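Local coordinates for molybdopterin-guanine dinucleotide biosynthesis protein B (PDB 1NP6) that binds GTP, hydrolyses it weakly and may act as an adapter for the efficient biosynthesis and use of the molybdopterin guanine dinucleotide form of the molybdenum cofactor, at residues Glu113-Leu119 / Leu131-Val137. Residues are numbered along the deposited sequence.
Sequences EIAKIVL and LVIDRHV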
ATOM      1  N   GLU B 113      -2.296  15.275 -16.092  1.00 65.64           N
ATOM      2  CA  GLU B 113      -2.240  15.399 -17.548  1.00 60.91           C
ATOM      3  C   GLU B 113      -2.800  14.182 -18.293  1.00 67.52           C
ATOM      4  O   GLU B 113      -2.072  13.485 -19.015  1.00 62.62           O
ATOM      5  CB  GLU B 113      -0.807  15.729 -17.982  1.00 73.97           C
ATOM      6  CG  GLU B 113      -0.368  17.146 -17.620  1.00 81.47           C
ATOM      7  CD  GLU B 113       0.302  17.258 -16.254  1.00 88.78           C
ATOM      8  OE1 GLU B 113       0.031  16.423 -15.361  1.00 95.19           O
ATOM      9  OE2 GLU B 113       1.106  18.196 -16.064  1.00 94.36           O
ATOM     10  N   ILE B 114      -4.108  13.950 -18.118  1.00 53.69           N
ATOM     11  CA  ILE B 114      -4.840  12.828 -18.736  1.00 46.40           C
ATOM     12  C   ILE B 114      -6.320  13.208 -18.983  1.00 29.65           C
ATOM     13  O   ILE B 114      -6.749  14.270 -18.555  1.00 44.09           O
ATOM     14  CB  ILE B 114      -4.750  11.569 -17.836  1.00 54.75           C
ATOM     15  CG1 ILE B 114      -4.348  11.940 -16.398  1.00 65.76           C
ATOM     16  CG2 ILE B 114      -3.769  10.556 -18.424  1.00 66.62           C
ATOM     17  CD1 ILE B 114      -5.412  11.658 -15.347  1.00 35.32           C
ATOM     18  N   ALA B 115      -7.070  12.362 -19.693  1.00 32.39           N
ATOM     19  CA  ALA B 115      -8.522  12.560 -19.873  1.00 45.04           C
ATOM     20  C   ALA B 115      -9.158  13.027 -18.561  1.00 35.12           C
ATOM     21  O   ALA B 115      -8.810  12.514 -17.493  1.00 30.23           O
ATOM     22  CB  ALA B 115      -9.192  11.289 -20.356  1.00 37.11           C
ATOM     23  N   LYS B 116     -10.062  14.005 -18.657  1.00 32.95           N
ATOM     24  CA  LYS B 116     -10.529  14.732 -17.479  1.00 43.26           C
ATOM     25  C   LYS B 116     -11.979  15.207 -17.599  1.00 36.86           C
ATOM     26  O   LYS B 116     -12.397  15.697 -18.654  1.00 40.42           O
ATOM     27  CB  LYS B 116      -9.624  15.951 -17.267  1.00 42.72           C
ATOM     28  CG  LYS B 116      -9.431  16.384 -15.834  1.00 60.82           C
ATOM     29  CD  LYS B 116      -8.025  16.963 -15.610  1.00 72.73           C
ATOM     30  CE  LYS B 116      -7.602  17.932 -16.721  1.00 57.68           C
ATOM     31  NZ  LYS B 116      -6.382  18.701 -16.343  1.00 64.75           N
ATOM     32  N   ILE B 117     -12.733  15.080 -16.509  1.00 37.88           N
ATOM     33  CA  ILE B 117     -14.037  15.745 -16.387  1.00 27.94           C
ATOM     34  C   ILE B 117     -13.877  16.880 -15.377  1.00 22.70           C
ATOM     35  O   ILE B 117     -13.292  16.689 -14.311  1.00 26.39           O
ATOM     36  CB  ILE B 117     -15.146  14.723 -15.978  1.00 34.22           C
ATOM     37  CG1 ILE B 117     -15.348  13.724 -17.123  1.00 36.03           C
ATOM     38  CG2 ILE B 117     -16.473  15.458 -15.590  1.00 31.36           C
ATOM     39  CD1 ILE B 117     -16.177  12.499 -16.771  1.00 30.26           C
ATOM     40  N   VAL B 118     -14.344  18.070 -15.752  1.00 24.50           N
ATOM     41  CA  VAL B 118     -14.238  19.280 -14.940  1.00 30.40           C
ATOM     42  C   VAL B 118     -15.626  19.580 -14.349  1.00 32.48           C
ATOM     43  O   VAL B 118     -16.624  19.396 -15.014  1.00 35.22           O
ATOM     44  CB  VAL B 118     -13.750  20.481 -15.795  1.00 43.86           C
ATOM     45  CG1 VAL B 118     -13.831  21.826 -15.034  1.00 35.61           C
ATOM     46  CG2 VAL B 118     -12.333  20.230 -16.270  1.00 40.97           C
ATOM     47  N   LEU B 119     -15.666  20.020 -13.100  1.00 34.02           N
ATOM     48  CA  LEU B 119     -16.941  20.272 -12.412  1.00 32.58           C
ATOM     49  C   LEU B 119     -17.176  21.762 -12.216  1.00 36.13           C
ATOM     50  O   LEU B 119     -16.215  22.525 -12.067  1.00 39.87           O
ATOM     51  CB  LEU B 119     -16.961  19.544 -11.061  1.00 25.98           C
ATOM     52  CG  LEU B 119     -16.419  18.103 -10.994  1.00 25.56           C
ATOM     53  CD1 LEU B 119     -16.490  17.594  -9.572  1.00 36.21           C
ATOM     54  CD2 LEU B 119     -17.122  17.115 -11.949  1.00 26.58           C
ATOM     55  N   LEU B 131     -13.379  29.186 -15.917  1.00 41.08           N
ATOM     56  CA  LEU B 131     -13.049  27.772 -16.133  1.00 58.45           C
ATOM     57  C   LEU B 131     -11.925  27.596 -17.161  1.00 66.88           C
ATOM     58  O   LEU B 131     -11.984  28.161 -18.258  1.00 58.86           O
ATOM     59  CB  LEU B 131     -14.274  26.989 -16.613  1.00 49.67           C
ATOM     60  CG  LEU B 131     -15.323  26.563 -15.587  1.00 51.24           C
ATOM     61  CD1 LEU B 131     -16.529  25.974 -16.301  1.00 55.97           C
ATOM     62  CD2 LEU B 131     -14.760  25.576 -14.569  1.00 50.56           C
ATOM     63  N   VAL B 132     -10.918  26.800 -16.802  1.00 66.59           N
ATOM     64  CA  VAL B 132      -9.815  26.469 -17.709  1.00 59.28           C
ATOM     65  C   VAL B 132     -10.030  25.081 -18.335  1.00 60.37           C
ATOM     66  O   VAL B 132      -9.906  24.055 -17.665  1.00 66.04           O
ATOM     67  CB  VAL B 132      -8.403  26.615 -17.027  1.00 57.62           C
ATOM     68  CG1 VAL B 132      -8.197  28.022 -16.496  1.00 57.23           C
ATOM     69  CG2 VAL B 132      -8.195  25.610 -15.895  1.00 68.83           C
ATOM     70  N   ILE B 133     -10.380  25.068 -19.620  1.00 50.97           N
ATOM     71  CA  ILE B 133     -10.685  23.841 -20.350  1.00 48.32           C
ATOM     72  C   ILE B 133      -9.609  23.532 -21.395  1.00 54.62           C
ATOM     73  O   ILE B 133      -9.752  23.917 -22.562  1.00 47.40           O
ATOM     74  CB  ILE B 133     -12.074  23.938 -21.038  1.00 45.03           C
ATOM     75  CG1 ILE B 133     -13.171  24.284 -20.021  1.00 60.79           C
ATOM     76  CG2 ILE B 133     -12.393  22.637 -21.789  1.00 40.28           C
ATOM     77  CD1 ILE B 133     -14.527  24.600 -20.644  1.00 70.55           C
ATOM     78  N   ASP B 134      -8.557  22.830 -20.970  1.00 55.16           N
ATOM     79  CA  ASP B 134      -7.445  22.433 -21.845  1.00 66.24           C
ATOM     80  C   ASP B 134      -7.814  21.238 -22.740  1.00 63.36           C
ATOM     81  O   ASP B 134      -8.975  20.814 -22.761  1.00 58.50           O
ATOM     82  CB  ASP B 134      -6.176  22.147 -21.023  1.00 65.57           C
ATOM     83  CG  ASP B 134      -6.340  20.973 -20.070  1.00 75.30           C
ATOM     84  OD1 ASP B 134      -6.107  21.152 -18.858  1.00 76.71           O
ATOM     85  OD2 ASP B 134      -6.692  19.832 -20.440  1.00 65.58           O
ATOM     86  N   ARG B 135      -6.832  20.693 -23.462  1.00 52.59           N
ATOM     87  CA  ARG B 135      -7.104  19.674 -24.487  1.00 50.42           C
ATOM     88  C   ARG B 135      -7.535  18.305 -23.931  1.00 39.48           C
ATOM     89  O   ARG B 135      -8.097  17.479 -24.659  1.00 44.93           O
ATOM     90  CB  ARG B 135      -5.908  19.506 -25.435  1.00 52.61           C
ATOM     91  CG  ARG B 135      -4.639  19.015 -24.769  1.00 55.79           C
ATOM     92  CD  ARG B 135      -3.420  18.984 -25.688  1.00 75.91           C
ATOM     93  NE  ARG B 135      -2.801  17.659 -25.724  1.00 78.18           N
ATOM     94  CZ  ARG B 135      -3.168  16.674 -26.544  1.00 80.97           C
ATOM     95  NH1 ARG B 135      -4.155  16.851 -27.416  1.00 59.95           N
ATOM     96  NH2 ARG B 135      -2.546  15.505 -26.491  1.00 73.43           N
ATOM     97  N   HIS B 136      -7.270  18.076 -22.650  1.00 47.87           N
ATOM     98  CA  HIS B 136      -7.579  16.795 -22.012  1.00 44.16           C
ATOM     99  C   HIS B 136      -9.022  16.640 -21.526  1.00 46.18           C
ATOM    100  O   HIS B 136      -9.423  15.538 -21.165  1.00 40.51           O
ATOM    101  CB  HIS B 136      -6.613  16.554 -20.854  1.00 33.90           C
ATOM    102  CG  HIS B 136      -5.203  16.321 -21.296  1.00 60.10           C
ATOM    103  ND1 HIS B 136      -4.134  17.006 -20.762  1.00 68.10           N
ATOM    104  CD2 HIS B 136      -4.689  15.489 -22.232  1.00 54.52           C
ATOM    105  CE1 HIS B 136      -3.019  16.601 -21.346  1.00 62.31           C
ATOM    106  NE2 HIS B 136      -3.329  15.682 -22.242  1.00 59.13           N
ATOM    107  N   VAL B 137      -9.789  17.731 -21.507  1.00 46.68           N
ATOM    108  CA  VAL B 137     -11.154  17.716 -20.956  1.00 44.97           C
ATOM    109  C   VAL B 137     -12.143  17.050 -21.927  1.00 47.32           C
ATOM    110  O   VAL B 137     -12.245  17.456 -23.082  1.00 43.22           O
ATOM    111  CB  VAL B 137     -11.626  19.159 -20.587  1.00 39.33           C
ATOM    112  CG1 VAL B 137     -13.082  19.180 -20.068  1.00 39.62           C
ATOM    113  CG2 VAL B 137     -10.697  19.785 -19.576  1.00 40.26           C
TER
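The imidazole ring of H136 lies against the backbone of E113 and I114, one ring face turned to E113 C, 3.9 Å from H136 CE1, and to I114 N. The contact illustrates how a parallel strand pair begins in a P-loop NTPase-type fold: strand 116-120, flanked on its other edge by strand 8-12, takes on strand 137-142 as its next neighbour. Before that strand can start, the chain coming from L131 must reverse, and it does so in a type I turn from D134 to V137. Within the turn, D134 OD2 accepts from H136 N at 2.9 Å, an Asx turn, while the other carboxylate oxygen, OD1, forms a long salt bridge of 3.5 Å with K116 NZ, which also hydrogen-bonds to the backbone oxygen of E112. K116 and V137 form the parallel bridge, at which K116 N gives only a weak hydrogen bond to H136 O (3.0 Å); the backbone of K116 is also hydrogen-bonded to that of I138. Farther along, V118 reaches both the returning chain and the new strand. V118 CG1 meets L131 CD2 at 3.9 Å, and V118 CG2 rests 3.7 Å from V137 CG2.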